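Local coordinates for inactive poly [ADP-ribose] polymerase RCD1 (Arabidopsis thaliana, PDB 5NGO), which is an apparently inactive poly(ADP-ribose) polymerase homologue that is bound by a downy mildew effector which thereby suppresses plant immunity, at residues V62-L67 with M123-V128. Sequence-based numbering, arbitrary orientation.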
ATOM      1  N   VAL A  62      -1.523   7.129 -10.331  1.00 47.48           N
ATOM      2  CA  VAL A  62      -1.027   7.052  -8.978  1.00 46.27           C
ATOM      3  C   VAL A  62      -2.221   7.032  -8.027  1.00 46.40           C
ATOM      4  O   VAL A  62      -3.094   7.885  -8.113  1.00 49.64           O
ATOM      5  CB  VAL A  62      -0.092   8.233  -8.647  1.00 45.39           C
ATOM      6  CG1 VAL A  62       0.374   8.156  -7.193  1.00 44.06           C
ATOM      7  CG2 VAL A  62       1.141   8.207  -9.589  1.00 45.88           C
ATOM      8  N   ARG A  63      -2.234   6.066  -7.119  1.00 45.65           N
ATOM      9  CA  ARG A  63      -3.298   5.923  -6.126  1.00 46.12           C
ATOM     10  C   ARG A  63      -2.738   5.779  -4.731  1.00 43.40           C
ATOM     11  O   ARG A  63      -1.601   5.383  -4.546  1.00 41.82           O
ATOM     12  CB  ARG A  63      -4.153   4.698  -6.452  1.00 49.11           C
ATOM     13  CG  ARG A  63      -5.221   4.995  -7.473  1.00 51.79           C
ATOM     14  CD  ARG A  63      -5.502   3.814  -8.362  1.00 54.47           C
ATOM     15  NE  ARG A  63      -6.308   4.237  -9.523  1.00 58.84           N
ATOM     16  CZ  ARG A  63      -7.593   3.944  -9.734  1.00 60.69           C
ATOM     17  NH1 ARG A  63      -8.285   3.166  -8.865  1.00 61.47           N
ATOM     18  NH2 ARG A  63      -8.170   4.379 -10.845  1.00 63.99           N
ATOM     19  N   TYR A  64      -3.547   6.155  -3.749  1.00 43.33           N
ATOM     20  CA  TYR A  64      -3.203   5.877  -2.360  1.00 41.79           C
ATOM     21  C   TYR A  64      -3.711   4.495  -2.030  1.00 41.09           C
ATOM     22  O   TYR A  64      -4.757   4.078  -2.533  1.00 42.44           O
ATOM     23  CB  TYR A  64      -3.753   6.933  -1.422  1.00 42.34           C
ATOM     24  CG  TYR A  64      -2.919   8.195  -1.387  1.00 43.53           C
ATOM     25  CD1 TYR A  64      -1.660   8.210  -0.790  1.00 44.33           C
ATOM     26  CD2 TYR A  64      -3.365   9.373  -2.000  1.00 46.06           C
ATOM     27  CE1 TYR A  64      -0.903   9.347  -0.702  1.00 46.21           C
ATOM     28  CE2 TYR A  64      -2.604  10.523  -1.978  1.00 46.98           C
ATOM     29  CZ  TYR A  64      -1.358  10.496  -1.348  1.00 48.49           C
ATOM     30  OH  TYR A  64      -0.665  11.673  -1.241  1.00 51.87           O
ATOM     31  N   ALA A  65      -2.955   3.754  -1.228  1.00 39.84           N
ATOM     32  CA  ALA A  65      -3.363   2.422  -0.793  1.00 39.43           C
ATOM     33  C   ALA A  65      -2.753   2.104   0.562  1.00 38.06           C
ATOM     34  O   ALA A  65      -1.727   2.674   0.925  1.00 38.58           O
ATOM     35  CB  ALA A  65      -2.926   1.395  -1.829  1.00 40.47           C
ATOM     36  N   TRP A  66      -3.391   1.205   1.302  1.00 37.90           N
ATOM     37  CA  TRP A  66      -2.992   0.879   2.658  1.00 37.41           C
ATOM     38  C   TRP A  66      -2.219  -0.435   2.669  1.00 39.25           C
ATOM     39  O   TRP A  66      -2.629  -1.417   2.025  1.00 41.62           O
ATOM     40  CB  TRP A  66      -4.193   0.732   3.577  1.00 36.92           C
ATOM     41  CG  TRP A  66      -5.032   1.950   3.687  1.00 36.09           C
ATOM     42  CD1 TRP A  66      -6.192   2.211   3.040  1.00 36.42           C
ATOM     43  CD2 TRP A  66      -4.774   3.087   4.510  1.00 35.22           C
ATOM     44  NE1 TRP A  66      -6.672   3.438   3.386  1.00 38.01           N
ATOM     45  CE2 TRP A  66      -5.812   4.003   4.291  1.00 37.66           C
ATOM     46  CE3 TRP A  66      -3.761   3.421   5.413  1.00 35.07           C
ATOM     47  CZ2 TRP A  66      -5.880   5.233   4.947  1.00 37.54           C
ATOM     48  CZ3 TRP A  66      -3.807   4.628   6.049  1.00 35.36           C
ATOM     49  CH2 TRP A  66      -4.869   5.529   5.816  1.00 36.62           C
ATOM     50  N   LEU A  67      -1.093  -0.427   3.381  1.00 38.57           N
ATOM     51  CA  LEU A  67      -0.245  -1.592   3.537  1.00 39.32           C
ATOM     52  C   LEU A  67      -0.184  -1.980   5.017  1.00 38.76           C
ATOM     53  O   LEU A  67       0.323  -1.204   5.830  1.00 39.21           O
ATOM     54  CB  LEU A  67       1.178  -1.254   3.028  1.00 38.38           C
ATOM     55  CG  LEU A  67       2.216  -2.374   3.120  1.00 39.13           C
ATOM     56  CD1 LEU A  67       1.813  -3.597   2.292  1.00 39.30           C
ATOM     57  CD2 LEU A  67       3.558  -1.835   2.615  1.00 39.34           C
ATOM     58  N   MET A 123      -0.526   0.689  10.261  1.00 43.13           N
ATOM     59  CA  MET A 123      -0.895   0.602   8.853  1.00 44.30           C
ATOM     60  C   MET A 123      -0.179   1.738   8.101  1.00 41.80           C
ATOM     61  O   MET A 123      -0.204   2.893   8.562  1.00 39.68           O
ATOM     62  CB  MET A 123      -2.406   0.788   8.744  1.00 45.83           C
ATOM     63  CG  MET A 123      -2.965   0.628   7.328  1.00 48.19           C
ATOM     64  SD  MET A 123      -3.609  -0.978   6.957  1.00 54.74           S
ATOM     65  CE  MET A 123      -5.314  -0.695   7.381  1.00 55.88           C
ATOM     66  N   VAL A 124       0.424   1.408   6.957  1.00 41.74           N
ATOM     67  CA  VAL A 124       1.172   2.399   6.184  1.00 41.48           C
ATOM     68  C   VAL A 124       0.321   2.867   4.999  1.00 39.48           C
ATOM     69  O   VAL A 124      -0.233   2.036   4.278  1.00 40.85           O
ATOM     70  CB  VAL A 124       2.507   1.807   5.676  1.00 42.08           C
ATOM     71  CG1 VAL A 124       3.267   2.792   4.816  1.00 43.15           C
ATOM     72  CG2 VAL A 124       3.379   1.392   6.839  1.00 42.03           C
ATOM     73  N   LEU A 125       0.201   4.178   4.813  1.00 38.51           N
ATOM     74  CA  LEU A 125      -0.412   4.733   3.607  1.00 38.53           C
ATOM     75  C   LEU A 125       0.689   4.923   2.555  1.00 37.17           C
ATOM     76  O   LEU A 125       1.675   5.619   2.806  1.00 36.65           O
ATOM     77  CB  LEU A 125      -1.122   6.063   3.845  1.00 38.48           C
ATOM     78  CG  LEU A 125      -1.916   6.614   2.655  1.00 38.28           C
ATOM     79  CD1 LEU A 125      -3.077   5.711   2.361  1.00 39.24           C
ATOM     80  CD2 LEU A 125      -2.479   7.988   2.922  1.00 38.47           C
ATOM     81  N   CYS A 126       0.487   4.311   1.390  1.00 36.16           N
ATOM     82  CA  CYS A 126       1.444   4.366   0.282  1.00 36.99           C
ATOM     83  C   CYS A 126       0.879   5.064  -0.949  1.00 36.03           C
ATOM     84  O   CYS A 126      -0.334   5.055  -1.175  1.00 34.80           O
ATOM     85  CB  CYS A 126       1.804   2.963  -0.155  1.00 37.88           C
ATOM     86  SG  CYS A 126       2.579   1.947   1.090  1.00 41.17           S
ATOM     87  N   ARG A 127       1.774   5.666  -1.717  1.00 35.80           N
ATOM     88  CA  ARG A 127       1.484   6.040  -3.100  1.00 37.41           C
ATOM     89  C   ARG A 127       1.857   4.831  -3.935  1.00 36.16           C
ATOM     90  O   ARG A 127       2.922   4.260  -3.739  1.00 37.31           O
ATOM     91  CB  ARG A 127       2.340   7.213  -3.552  1.00 39.60           C
ATOM     92  CG  ARG A 127       2.345   8.403  -2.629  1.00 40.98           C
ATOM     93  CD  ARG A 127       2.825   9.644  -3.342  1.00 42.65           C
ATOM     94  NE  ARG A 127       3.119  10.726  -2.416  1.00 43.83           N
ATOM     95  CZ  ARG A 127       3.690  11.884  -2.757  1.00 44.47           C
ATOM     96  NH1 ARG A 127       4.031  12.138  -4.018  1.00 45.12           N
ATOM     97  NH2 ARG A 127       3.873  12.820  -1.825  1.00 44.37           N
ATOM     98  N   VAL A 128       0.964   4.426  -4.829  1.00 37.01           N
ATOM     99  CA  VAL A 128       1.189   3.290  -5.708  1.00 38.91           C
ATOM    100  C   VAL A 128       0.967   3.735  -7.141  1.00 40.35           C
ATOM    101  O   VAL A 128      -0.062   4.344  -7.462  1.00 40.54           O
ATOM    102  CB  VAL A 128       0.237   2.118  -5.408  1.00 39.32           C
ATOM    103  CG1 VAL A 128       0.596   0.909  -6.251  1.00 39.73           C
ATOM    104  CG2 VAL A 128       0.252   1.779  -3.924  1.00 40.23           C
TER
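L125 places its CD1 methyl over one face of the W66 indole: CD1 stands 3.6 Å from the centroid of the six-membered ring and only 4° off its normal, a CH-pi contact over the ring centre. CG of L125 is anti to the backbone N (chi1 -173°), and its other methyl, CD2, turns to the Y64 ring, lying 3.8 Å from Y64 CD1. L125 thus touches both aromatic side chains that follow each other on the same face of strand 62-67, W66 through CD1 and Y64 through CG and CD2. Farther along, M123 crosses the indole at about a right angle, with its CG 3.5 Å from W66 CE3. The methionine chain is bent and SD lies beside W66 CB, while the Met-aromatic approach of SD to the centroid of the five-membered ring is long, at 5.5 Å, and oblique. Outside the pair, F16 meets the indole edge-to-face.

At the other end of this face Y64 and R127 run side by side in the same direction, R127 CG 3.9 Å from Y64 CE1, with ring and guanidinium planes 70° apart. On the opposite face, A65 CB meets V128 CG2 at 3.8 Å, and L67 CB lies 4.0 Å from C126 SG, a layer to which L100 of strand 98-102 adds.

Six backbone hydrogen bonds, in which R63, A65 and L67 pair with V128, C126 and V124, join the antiparallel strands within the PARP-like sheet. Chemically, the contact combines regular backbone pairing with apolar packing around W66, L125 and M123 and among A65, L67, C126 and V128; the indole NE1 donates to A103 O, and towards the V62 end the charge of R127 is probably balanced by the salt bridge from NH2 to E177 OE2.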